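PDB 2WY3: uncharacterized protein UL16 from Human herpesvirus 5 strain ad169, which helps the virus escape natural killer cells by blocking recognition of ULBP1 and ULBP2 by the host receptor KLRK1 and holding diverse ligands of this receptor inside the cell. Local coordinates for residues Cys12-Thr17 with Asp113-Glu118; Asp70-Asn75 with Ile83-Leu88; Arg74-Ile79 with Leu98-Met103; Gly87-Met90 with Val95-Leu98. All blocks are in the same frame, centred on the assembly; numbering follows the deposited sequence. Where two conformers were deposited one is given.

How the contacts relate
Contacts 2, 3 and 4 form a connected group. Contacts 2 and 3 have centres about 8 Å apart. They share Arg74 and Asn75, and both touch the sugar on Asn75. Contacts 2 and 4 have centres about 10 Å apart and share Gly87 and Leu88; the salt bridge between Asp70 and Lys89 also joins them. Contacts 3 and 4 share Leu98 on strand 95-102. Contact 1 stands apart. Its centre is about 17 Å from those of contacts 2 and 3 and about 19 Å from that of contact 4. It carries another glycan, on Asn15. A partner protein chain reaches contacts 2, 3 and 4 but touches neither segment of contact 1.

Contact 1: residues Cys12-Thr17 with Asp113-Glu118; sequences CRLNVT and DCLRCE. With NAG (2-acetamido-2-deoxy-beta-D-glucopyranose), chain H.
Cys12 and Cys117 form a disulfide that ties strand 10-13, near the N-terminus, to the end of strand 110-118. The chain is the predicted extracellular portion of a membrane glycoprotein. Both cysteines have two conformers, so the sulfur separation in any single one is a doubtful guide to the bond. Cys12 CA and Cys117 CA are 5.9 Å apart, and both side chains start toward the other segment.

Buried Cys12, Leu115 and Cys117 make the tight part. Leu14 CD1 meets Leu115 CD1 at 4.0 Å, and the two side chains cross at about a right angle. Leu14 CG is trans to the backbone N (chi1 176°), and the branch beyond it reaches toward Leu115. Leu64 of strand 62-68 touches both leucines, and Leu19 packs on Leu115.

Exposed Arg13 and Thr17 and glycosylated Asn15 form the loose surface side. Arg13 points away from strand 110-118 and pairs with Asp2. Asn15 ND2 is bonded to C1 of the NAG at 1.4 Å. Asn15 OD1 takes a weak hydrogen bond from Thr17 N at 3.0 Å. Asn15 and Thr17 are the ends of the Asn-Val-Thr glycosylation sequon.

Strand 10-13 pairs with strand 2-3 in a separate two-stranded sheet. Strand 110-118 lies inside the six-stranded sheet, between strands 121-131 and 49-55. A second disulfide, Cys114 to Cys38, connects it to strand 34-41.

Contact 2: residues Asp70-Asn75 with Ile83-Leu88; sequences DTVIRN and ILQDGL. With NAG (2-acetamido-2-deoxy-beta-D-glucopyranose), chain L.
The backbones of Val72 and Asp86 pass with CA atoms 6.4 Å apart and share no direct hydrogen bond. These are edge strands of two different sheets in an immunoglobulin-like beta sandwich: 71-74 closes the six-stranded sheet and 82-89 the three-stranded one. Each has a classic beta bulge, Ile73-Arg74 facing Leu66 and Ile83-Leu84 facing Ser101.

Val72 sits over the gap. Val72 CG2 lies 3.6 Å from both Gln85 O and Asp86 OD1, while CG1 faces the Gln85 amide. A water spans the same gap. It accepts from Val72 N and donates to Asp86 OD1 at 2.9 Å. Asp86 also binds another protein chain, with a salt bridge from OD1 to a basic side chain and a hydrogen bond from OD2 to a polar one.

Gln85 starts out trans to its backbone N (chi1 -172°) and then bends at chi2, which brings its amide alongside Asn75. Its OE1 accepts from Phe76 N, so both ends of the amide are engaged. Asn75 is glycosylated through ND2. Its remaining amide oxygen, OD1, receives Gln85 NE2 at 2.9 Å, in the carbonyl plane and on a lone pair, with an N-H...O angle of 150°.

Contact 3: residues Arg74-Ile79 with Leu98-Met103; sequences RNFSDI and LYTSRM. With NAG (2-acetamido-2-deoxy-beta-D-glucopyranose), chain L.
Arg102 and Phe76 meet in the interior, where Phe76 sets one ring atom, CD2, over the face of the Arg102 guanidinium. The arginine leaves strand 95-102 with CB pointing toward segment 74-79. The chain runs extended through CG to CD, and Arg102 CD comes within 4.1 Å of Phe76 CE2. A bend at chi3 (86°) then turns the guanidinium toward CD2 and CE2 of Phe76. Arg102 NE lies 3.8 Å from Phe76 CE2 and also donates to Asn82 OD1. Arg102 CZ is 3.6 Å from Phe76 CD2, which stands almost over the centre of the guanidinium face. The ring and guanidinium planes are 37° apart, so the two groups are not stacked flat. Arg102 NH1 is hydrogen-bonded to Tyr112 OH. Arg102 NH2 comes 3.5 Å from Phe76 CD2 and 3.0 Å from Asp78 O, which lies at the guanidinium edge, near its plane.

The contact joins the two layers of the immunoglobulin-like sandwich. Strand 95-102 is the middle strand of the three-stranded sheet. Segment 74-79 is the loop that leaves edge strand 71-74 of the other sheet. Phe76 packs between them and makes an edge-to-face contact with Trp65, while Arg102 also has a cation-pi contact with Phe53. The buried charge of Arg102 is thus probably eased by both polar and aromatic neighbours.

Thr100 CG2 touches the edge of the Phe76 ring, 3.9 Å from CE2. The methyl lies trans to the Thr100 backbone N, and OG1, beside that N, is hydrogen-bonded to Trp65 NE1. On the loop's outer side Ile79 CD1 approaches O6 of the Asn75-linked sugar at 3.7 Å.

Contact 4: residues Gly87-Met90 with Val95-Leu98; sequences GLKM and VTKL
Leu88 and Lys97 form the hydrogen-bonded pair of an antiparallel beta hairpin made by strands 82-89 and 95-102. Leu88 N donates to Lys97 O and Lys97 N donates to Leu88 O, both at 2.9 Å. Met90 N adds a third bond, to Val95 O at 2.9 Å. Segments 87-89 and 95-98 run at 161° to each other, close to antiparallel.

Gly87, Lys89, Thr96 and Leu98 lie on one face. Gly87 and Leu98 are a non-hydrogen-bonded pair with CA atoms only 4.2 Å apart, and Leu98 CD2 folds back to 3.9 Å from Gly87 CA. Leu98 also packs on Trp65 and Ile49 in the sandwich interior. Lys89 CG touches Thr96 OG1 at 3.5 Å. Beyond CG the lysine bends at chi3 (-65°), and its tip leads away from strand 95-98 to a salt bridge with Asp70.

The other face carries Leu88 and Lys97. Lys97 CG lies anti to the carbonyl carbon and the chain is extended from there, which carries CE and NZ to Met90. Met90 bends at chi3 (73°) and lays its sulfur across the lysine end. Met90 SD is 3.7 Å from both Lys97 CE and NZ. Met90 SD also packs against Val95 CB at 4.0 Å. A partner protein covers part of this face, with an apolar side chain on Leu88 and an acidic one on Met90.

The thioether lies against CE and NZ of Lys97 but cannot neutralise the ammonium. The charge probably remains available to the partner protein, where its ion pair with an acidic side chain is long and weak.

Contact 1: residues Cys12-Thr17 with Asp113-Glu118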
# COMPACT_ATOMS: atom_id res chain seq x y z
N CYS B 12 17.62 -21.75 -0.72
CA CYS B 12 18.55 -21.49 0.35
C CYS B 12 17.97 -21.93 1.70
O CYS B 12 16.79 -21.83 1.97
CB CYS B 12 19.06 -20.04 0.31
SG CYS B 12 17.97 -18.65 0.77
N ARG B 13 18.84 -22.52 2.52
CA ARG B 13 18.42 -22.94 3.85
C ARG B 13 18.56 -21.74 4.79
O ARG B 13 19.65 -21.19 4.94
CB ARG B 13 19.27 -24.11 4.34
CG ARG B 13 18.94 -24.57 5.76
CD ARG B 13 17.62 -25.31 5.82
NE ARG B 13 17.51 -26.32 4.78
CZ ARG B 13 18.04 -27.54 4.86
NH1 ARG B 13 18.71 -27.91 5.94
NH2 ARG B 13 17.89 -28.39 3.85
N LEU B 14 17.46 -21.33 5.41
CA LEU B 14 17.50 -20.16 6.27
C LEU B 14 18.29 -20.42 7.54
O LEU B 14 18.06 -21.42 8.23
CB LEU B 14 16.08 -19.68 6.62
CG LEU B 14 16.03 -18.51 7.60
CD1 LEU B 14 16.64 -17.26 6.96
CD2 LEU B 14 14.60 -18.24 8.05
N ASN B 15 19.23 -19.54 7.84
CA ASN B 15 19.92 -19.57 9.12
C ASN B 15 19.76 -18.21 9.76
O ASN B 15 20.45 -17.26 9.38
CB ASN B 15 21.39 -19.91 8.93
CG ASN B 15 22.15 -20.02 10.25
OD1 ASN B 15 21.77 -19.41 11.25
ND2 ASN B 15 23.22 -20.82 10.25
N VAL B 16 18.85 -18.10 10.73
CA VAL B 16 18.49 -16.79 11.26
C VAL B 16 19.67 -16.10 11.94
O VAL B 16 19.72 -14.86 12.02
CB VAL B 16 17.27 -16.85 12.22
CG1 VAL B 16 16.02 -17.32 11.45
CG2 VAL B 16 17.57 -17.76 13.40
N THR B 17 20.62 -16.90 12.42
CA THR B 17 21.81 -16.37 13.09
C THR B 17 22.70 -15.58 12.12
O THR B 17 23.53 -14.77 12.55
CB THR B 17 22.62 -17.50 13.74
OG1 THR B 17 21.75 -18.31 14.54
CG2 THR B 17 23.73 -16.94 14.61
N ASP B 113 13.19 -8.18 8.42
CA ASP B 113 14.05 -8.39 7.25
C ASP B 113 13.25 -9.08 6.16
O ASP B 113 12.81 -10.22 6.33
CB ASP B 113 15.26 -9.28 7.62
CG ASP B 113 16.27 -8.56 8.51
OD1 ASP B 113 16.50 -7.36 8.30
OD2 ASP B 113 16.84 -9.19 9.43
N CYS B 114 13.06 -8.41 5.03
CA CYS B 114 12.39 -9.03 3.88
C CYS B 114 13.40 -9.84 3.10
O CYS B 114 14.41 -9.31 2.63
CB CYS B 114 11.77 -7.97 2.98
SG CYS B 114 10.36 -7.21 3.83
N LEU B 115 13.11 -11.14 2.96
CA LEU B 115 14.10 -12.12 2.54
C LEU B 115 13.86 -12.56 1.13
O LEU B 115 12.71 -12.62 0.69
CB LEU B 115 14.00 -13.37 3.42
CG LEU B 115 14.11 -13.17 4.94
CD1 LEU B 115 14.05 -14.54 5.63
CD2 LEU B 115 15.40 -12.45 5.27
N ARG B 116 14.94 -12.89 0.43
CA ARG B 116 14.88 -13.55 -0.87
C ARG B 116 16.13 -14.37 -1.09
O ARG B 116 17.22 -13.98 -0.69
CB ARG B 116 14.77 -12.53 -2.01
CG ARG B 116 14.23 -13.15 -3.31
CD ARG B 116 13.94 -12.10 -4.38
NE ARG B 116 13.12 -12.70 -5.44
CZ ARG B 116 12.56 -12.02 -6.44
NH1 ARG B 116 12.73 -10.71 -6.53
NH2 ARG B 116 11.83 -12.67 -7.34
N CYS B 117 15.97 -15.49 -1.80
CA CYS B 117 17.11 -16.33 -2.15
C CYS B 117 17.62 -15.96 -3.54
O CYS B 117 16.85 -15.92 -4.49
CB CYS B 117 16.68 -17.79 -2.11
SG CYS B 117 18.02 -18.97 -2.37
N GLU B 118 18.91 -15.68 -3.65
CA GLU B 118 19.50 -15.40 -4.96
C GLU B 118 20.77 -16.23 -5.10
O GLU B 118 21.63 -16.23 -4.21
CB GLU B 118 19.80 -13.91 -5.12
CG GLU B 118 20.57 -13.60 -6.40
CD GLU B 118 21.19 -12.21 -6.41
OE1 GLU B 118 20.77 -11.35 -5.60
OE2 GLU B 118 22.09 -11.97 -7.24
C1 NAG H . 23.97 -20.63 11.47
C2 NAG H . 24.68 -21.98 11.54
C3 NAG H . 25.80 -21.99 12.58
C4 NAG H . 26.70 -20.78 12.42
C5 NAG H . 25.89 -19.49 12.35
C6 NAG H . 26.82 -18.33 12.00
C7 NAG H . 23.51 -24.03 10.98
C8 NAG H . 22.47 -25.04 11.36
N2 NAG H . 23.73 -23.04 11.84
O3 NAG H . 26.57 -23.16 12.43
O4 NAG H . 27.59 -20.72 13.51
O5 NAG H . 24.88 -19.56 11.36
O6 NAG H . 27.34 -18.55 10.70
O7 NAG H . 24.12 -24.14 9.92

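Contact 2: residues Asp70-Asn75 with Ile83-Leu88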
# COMPACT_ATOMS: atom_id res chain seq x y z
N ASP B 70 1.36 -16.81 -4.26
CA ASP B 70 0.32 -15.86 -3.85
C ASP B 70 -0.50 -16.27 -2.63
O ASP B 70 -1.64 -15.83 -2.47
CB ASP B 70 -0.61 -15.54 -5.02
CG ASP B 70 0.14 -15.01 -6.22
OD1 ASP B 70 0.92 -14.04 -6.05
OD2 ASP B 70 -0.04 -15.55 -7.33
N THR B 71 0.09 -17.09 -1.76
CA THR B 71 -0.59 -17.50 -0.54
C THR B 71 0.38 -17.51 0.63
O THR B 71 1.53 -17.88 0.46
CB THR B 71 -1.17 -18.92 -0.66
OG1 THR B 71 -1.72 -19.11 -1.96
CG2 THR B 71 -2.24 -19.16 0.40
N VAL B 72 -0.09 -17.13 1.81
CA VAL B 72 0.70 -17.30 3.02
C VAL B 72 0.84 -18.79 3.33
O VAL B 72 -0.18 -19.49 3.47
CB VAL B 72 0.03 -16.59 4.22
CG1 VAL B 72 0.66 -17.02 5.53
CG2 VAL B 72 0.08 -15.08 4.04
N ILE B 73 2.07 -19.28 3.44
CA ILE B 73 2.29 -20.70 3.77
C ILE B 73 2.79 -20.88 5.21
O ILE B 73 2.88 -22.00 5.73
CB ILE B 73 3.24 -21.41 2.77
CG1 ILE B 73 4.61 -20.73 2.74
CG2 ILE B 73 2.65 -21.40 1.36
CD1 ILE B 73 5.66 -21.57 2.00
N ARG B 74 3.10 -19.77 5.85
CA ARG B 74 3.49 -19.78 7.26
C ARG B 74 3.19 -18.42 7.88
O ARG B 74 3.65 -17.41 7.36
CB ARG B 74 4.98 -20.11 7.40
CG ARG B 74 5.47 -20.14 8.84
CD ARG B 74 6.94 -20.52 8.90
NE ARG B 74 7.51 -20.32 10.23
CZ ARG B 74 8.48 -21.07 10.74
NH1 ARG B 74 8.95 -20.83 11.95
NH2 ARG B 74 8.98 -22.08 10.03
N ASN B 75 2.42 -18.40 8.97
CA ASN B 75 2.16 -17.15 9.70
C ASN B 75 3.24 -16.90 10.75
O ASN B 75 3.90 -17.83 11.19
CB ASN B 75 0.83 -17.22 10.47
CG ASN B 75 -0.38 -17.17 9.56
OD1 ASN B 75 -0.53 -16.26 8.75
ND2 ASN B 75 -1.27 -18.16 9.73
N ILE B 83 -2.01 -6.44 11.80
CA ILE B 83 -3.06 -5.70 11.11
C ILE B 83 -3.13 -6.22 9.67
O ILE B 83 -4.22 -6.41 9.10
CB ILE B 83 -2.73 -4.19 11.09
CG1 ILE B 83 -2.76 -3.64 12.52
CG2 ILE B 83 -3.71 -3.42 10.17
CD1 ILE B 83 -2.10 -2.30 12.70
N LEU B 84 -1.95 -6.45 9.10
CA LEU B 84 -1.83 -7.03 7.77
C LEU B 84 -0.56 -7.86 7.70
O LEU B 84 0.51 -7.42 8.14
CB LEU B 84 -1.78 -5.93 6.71
CG LEU B 84 -1.71 -6.36 5.23
CD1 LEU B 84 -2.84 -7.32 4.87
CD2 LEU B 84 -1.79 -5.11 4.36
N GLN B 85 -0.67 -9.05 7.13
CA GLN B 85 0.48 -9.94 7.00
C GLN B 85 0.25 -10.84 5.78
O GLN B 85 -0.05 -12.03 5.91
CB GLN B 85 0.62 -10.79 8.27
CG GLN B 85 1.91 -11.64 8.34
CD GLN B 85 1.62 -13.05 8.85
OE1 GLN B 85 1.90 -13.37 10.01
NE2 GLN B 85 1.06 -13.90 7.98
N ASP B 86 0.39 -10.25 4.60
CA ASP B 86 0.00 -10.93 3.37
C ASP B 86 0.68 -10.25 2.19
O ASP B 86 1.23 -9.16 2.32
CB ASP B 86 -1.53 -10.82 3.22
CG ASP B 86 -2.11 -11.86 2.27
OD1 ASP B 86 -1.38 -12.72 1.74
OD2 ASP B 86 -3.34 -11.81 2.07
N GLY B 87 0.62 -10.89 1.03
CA GLY B 87 1.20 -10.31 -0.17
C GLY B 87 0.11 -9.90 -1.14
O GLY B 87 -1.06 -10.29 -0.99
N LEU B 88 0.48 -9.11 -2.13
CA LEU B 88 -0.44 -8.81 -3.22
C LEU B 88 0.35 -8.54 -4.49
O LEU B 88 1.48 -8.07 -4.44
CB LEU B 88 -1.34 -7.62 -2.88
CG LEU B 88 -0.79 -6.21 -2.68
CD1 LEU B 88 -0.21 -5.63 -3.96
CD2 LEU B 88 -1.95 -5.34 -2.20
C1 NAG L . -2.54 -17.99 9.04
C2 NAG L . -3.02 -19.39 8.64
C3 NAG L . -4.42 -19.34 8.04
C4 NAG L . -5.36 -18.63 9.00
C5 NAG L . -4.80 -17.25 9.36
C6 NAG L . -5.68 -16.55 10.39
C7 NAG L . -1.26 -20.95 7.99
C8 NAG L . -0.51 -21.58 6.85
N2 NAG L . -2.15 -20.02 7.67
O3 NAG L . -4.88 -20.65 7.78
O4 NAG L . -6.61 -18.48 8.38
O5 NAG L . -3.49 -17.37 9.89
O6 NAG L . -5.72 -17.31 11.59
O7 NAG L . -1.03 -21.31 9.15
O HOH W 1 -2.59 -15.40 1.91

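Contact 3: residues Arg74-Ile79 with Leu98-Met103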
# COMPACT_ATOMS: atom_id res chain seq x y z
N ARG B 74 3.10 -19.77 5.85
CA ARG B 74 3.49 -19.78 7.26
C ARG B 74 3.19 -18.42 7.88
O ARG B 74 3.65 -17.41 7.36
CB ARG B 74 4.98 -20.11 7.40
CG ARG B 74 5.47 -20.14 8.84
CD ARG B 74 6.94 -20.52 8.90
NE ARG B 74 7.51 -20.32 10.23
CZ ARG B 74 8.48 -21.07 10.74
NH1 ARG B 74 8.95 -20.83 11.95
NH2 ARG B 74 8.98 -22.08 10.03
N ASN B 75 2.42 -18.40 8.97
CA ASN B 75 2.16 -17.15 9.70
C ASN B 75 3.24 -16.90 10.75
O ASN B 75 3.90 -17.83 11.19
CB ASN B 75 0.83 -17.22 10.47
CG ASN B 75 -0.38 -17.17 9.56
OD1 ASN B 75 -0.53 -16.26 8.75
ND2 ASN B 75 -1.27 -18.16 9.73
N PHE B 76 3.39 -15.65 11.17
CA PHE B 76 4.08 -15.38 12.43
C PHE B 76 3.46 -16.29 13.50
O PHE B 76 2.25 -16.54 13.49
CB PHE B 76 3.89 -13.92 12.84
CG PHE B 76 4.86 -12.95 12.20
CD1 PHE B 76 6.15 -13.35 11.88
CD2 PHE B 76 4.48 -11.63 11.96
CE1 PHE B 76 7.06 -12.45 11.31
CE2 PHE B 76 5.36 -10.73 11.40
CZ PHE B 76 6.66 -11.13 11.07
N SER B 77 4.28 -16.76 14.43
CA SER B 77 3.80 -17.61 15.52
C SER B 77 2.79 -16.88 16.41
O SER B 77 1.93 -17.51 17.03
CB SER B 77 4.97 -18.12 16.37
OG SER B 77 5.63 -17.04 17.01
N ASP B 78 2.92 -15.56 16.49
CA ASP B 78 1.98 -14.74 17.24
C ASP B 78 1.36 -13.69 16.32
O ASP B 78 2.01 -12.70 15.96
CB ASP B 78 2.66 -14.05 18.43
CG ASP B 78 1.67 -13.33 19.32
OD1 ASP B 78 0.54 -13.04 18.86
OD2 ASP B 78 2.02 -13.04 20.49
N ILE B 79 0.10 -13.90 15.96
CA ILE B 79 -0.55 -13.00 15.01
C ILE B 79 -1.48 -11.99 15.66
O ILE B 79 -2.15 -11.22 14.96
CB ILE B 79 -1.33 -13.78 13.94
CG1 ILE B 79 -2.50 -14.56 14.57
CG2 ILE B 79 -0.40 -14.71 13.18
CD1 ILE B 79 -3.35 -15.29 13.54
N LEU B 98 5.08 -7.64 -0.27
CA LEU B 98 4.74 -8.27 1.00
C LEU B 98 4.47 -7.17 2.02
O LEU B 98 5.32 -6.31 2.26
CB LEU B 98 5.89 -9.16 1.49
CG LEU B 98 6.24 -10.40 0.66
CD1 LEU B 98 7.15 -11.33 1.47
CD2 LEU B 98 4.98 -11.14 0.23
N TYR B 99 3.29 -7.20 2.63
CA TYR B 99 2.89 -6.20 3.61
C TYR B 99 2.93 -6.78 5.00
O TYR B 99 2.31 -7.82 5.26
CB TYR B 99 1.45 -5.73 3.36
CG TYR B 99 1.30 -4.82 2.18
CD1 TYR B 99 1.12 -3.45 2.37
CD2 TYR B 99 1.32 -5.31 0.88
CE1 TYR B 99 0.97 -2.60 1.29
CE2 TYR B 99 1.18 -4.46 -0.20
CZ TYR B 99 1.00 -3.10 0.01
OH TYR B 99 0.86 -2.25 -1.05
N THR B 100 3.65 -6.12 5.90
CA THR B 100 3.62 -6.47 7.32
C THR B 100 3.28 -5.22 8.11
O THR B 100 4.10 -4.31 8.23
CB THR B 100 4.99 -7.01 7.79
OG1 THR B 100 5.42 -8.08 6.92
CG2 THR B 100 4.89 -7.52 9.24
N SER B 101 2.06 -5.17 8.64
CA SER B 101 1.63 -4.05 9.47
C SER B 101 1.18 -4.61 10.81
O SER B 101 0.39 -5.54 10.86
CB SER B 101 0.48 -3.29 8.79
OG SER B 101 -0.03 -2.26 9.62
N ARG B 102 1.69 -4.04 11.90
CA ARG B 102 1.39 -4.54 13.23
C ARG B 102 1.25 -3.39 14.19
O ARG B 102 1.82 -2.32 13.97
CB ARG B 102 2.53 -5.44 13.73
CG ARG B 102 3.10 -6.38 12.69
CD ARG B 102 4.19 -7.26 13.30
NE ARG B 102 3.63 -8.45 13.93
CZ ARG B 102 4.32 -9.31 14.68
NH1 ARG B 102 5.61 -9.09 14.95
NH2 ARG B 102 3.72 -10.38 15.18
N MET B 103 0.52 -3.62 15.27
CA MET B 103 0.51 -2.68 16.39
C MET B 103 1.92 -2.65 16.97
O MET B 103 2.59 -3.68 17.06
CB MET B 103 -0.50 -3.12 17.46
CG MET B 103 -1.92 -3.18 16.92
SD MET B 103 -3.11 -3.61 18.20
CE MET B 103 -2.49 -5.20 18.73
C1 NAG L . -2.54 -17.99 9.04
C2 NAG L . -3.02 -19.39 8.64
C3 NAG L . -4.42 -19.34 8.04
C4 NAG L . -5.36 -18.63 9.00
C5 NAG L . -4.80 -17.25 9.36
C6 NAG L . -5.68 -16.55 10.39
C7 NAG L . -1.26 -20.95 7.99
C8 NAG L . -0.51 -21.58 6.85
N2 NAG L . -2.15 -20.02 7.67
O3 NAG L . -4.88 -20.65 7.78
O4 NAG L . -6.61 -18.48 8.38
O5 NAG L . -3.49 -17.37 9.89
O6 NAG L . -5.72 -17.31 11.59
O7 NAG L . -1.03 -21.31 9.15

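Contact 4: residues Gly87-Met90 with Val95-Leu98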
# COMPACT_ATOMS: atom_id res chain seq x y z
N GLY B 87 0.62 -10.89 1.03
CA GLY B 87 1.20 -10.31 -0.17
C GLY B 87 0.11 -9.90 -1.14
O GLY B 87 -1.06 -10.29 -0.99
N LEU B 88 0.48 -9.11 -2.13
CA LEU B 88 -0.44 -8.81 -3.22
C LEU B 88 0.35 -8.54 -4.49
O LEU B 88 1.48 -8.07 -4.44
CB LEU B 88 -1.34 -7.62 -2.88
CG LEU B 88 -0.79 -6.21 -2.68
CD1 LEU B 88 -0.21 -5.63 -3.96
CD2 LEU B 88 -1.95 -5.34 -2.20
N LYS B 89 -0.24 -8.86 -5.63
CA LYS B 89 0.43 -8.62 -6.90
C LYS B 89 -0.12 -7.36 -7.55
O LYS B 89 -1.33 -7.18 -7.64
CB LYS B 89 0.23 -9.80 -7.85
CG LYS B 89 1.12 -10.99 -7.56
CD LYS B 89 1.00 -12.06 -8.63
CE LYS B 89 -0.40 -12.66 -8.66
NZ LYS B 89 -0.50 -13.78 -9.63
N MET B 90 0.77 -6.50 -8.03
CA MET B 90 0.32 -5.30 -8.74
C MET B 90 -0.14 -5.68 -10.13
O MET B 90 0.30 -6.68 -10.68
CB MET B 90 1.46 -4.28 -8.82
CG MET B 90 1.81 -3.70 -7.46
SD MET B 90 3.13 -2.46 -7.55
CE MET B 90 2.29 -1.05 -8.28
N VAL B 95 5.13 -6.94 -10.12
CA VAL B 95 5.68 -6.78 -8.78
C VAL B 95 4.76 -7.44 -7.77
O VAL B 95 3.54 -7.27 -7.82
CB VAL B 95 5.76 -5.28 -8.44
CG1 VAL B 95 6.19 -5.08 -6.97
CG2 VAL B 95 6.72 -4.57 -9.40
N THR B 96 5.36 -8.19 -6.84
CA THR B 96 4.62 -8.68 -5.69
C THR B 96 5.10 -7.89 -4.48
O THR B 96 6.29 -7.72 -4.29
CB THR B 96 4.93 -10.17 -5.44
OG1 THR B 96 4.53 -10.93 -6.58
CG2 THR B 96 4.18 -10.66 -4.21
N LYS B 97 4.17 -7.38 -3.67
CA LYS B 97 4.57 -6.70 -2.44
C LYS B 97 4.18 -7.55 -1.25
O LYS B 97 3.08 -8.11 -1.21
CB LYS B 97 3.88 -5.34 -2.34
CG LYS B 97 4.46 -4.29 -3.27
CD LYS B 97 3.58 -3.05 -3.27
CE LYS B 97 4.23 -1.91 -4.04
NZ LYS B 97 3.27 -0.79 -4.23
N LEU B 98 5.08 -7.64 -0.27
CA LEU B 98 4.74 -8.27 1.00
C LEU B 98 4.47 -7.17 2.02
O LEU B 98 5.32 -6.31 2.26
CB LEU B 98 5.89 -9.16 1.49
CG LEU B 98 6.24 -10.40 0.66
CD1 LEU B 98 7.15 -11.33 1.47
CD2 LEU B 98 4.98 -11.14 0.23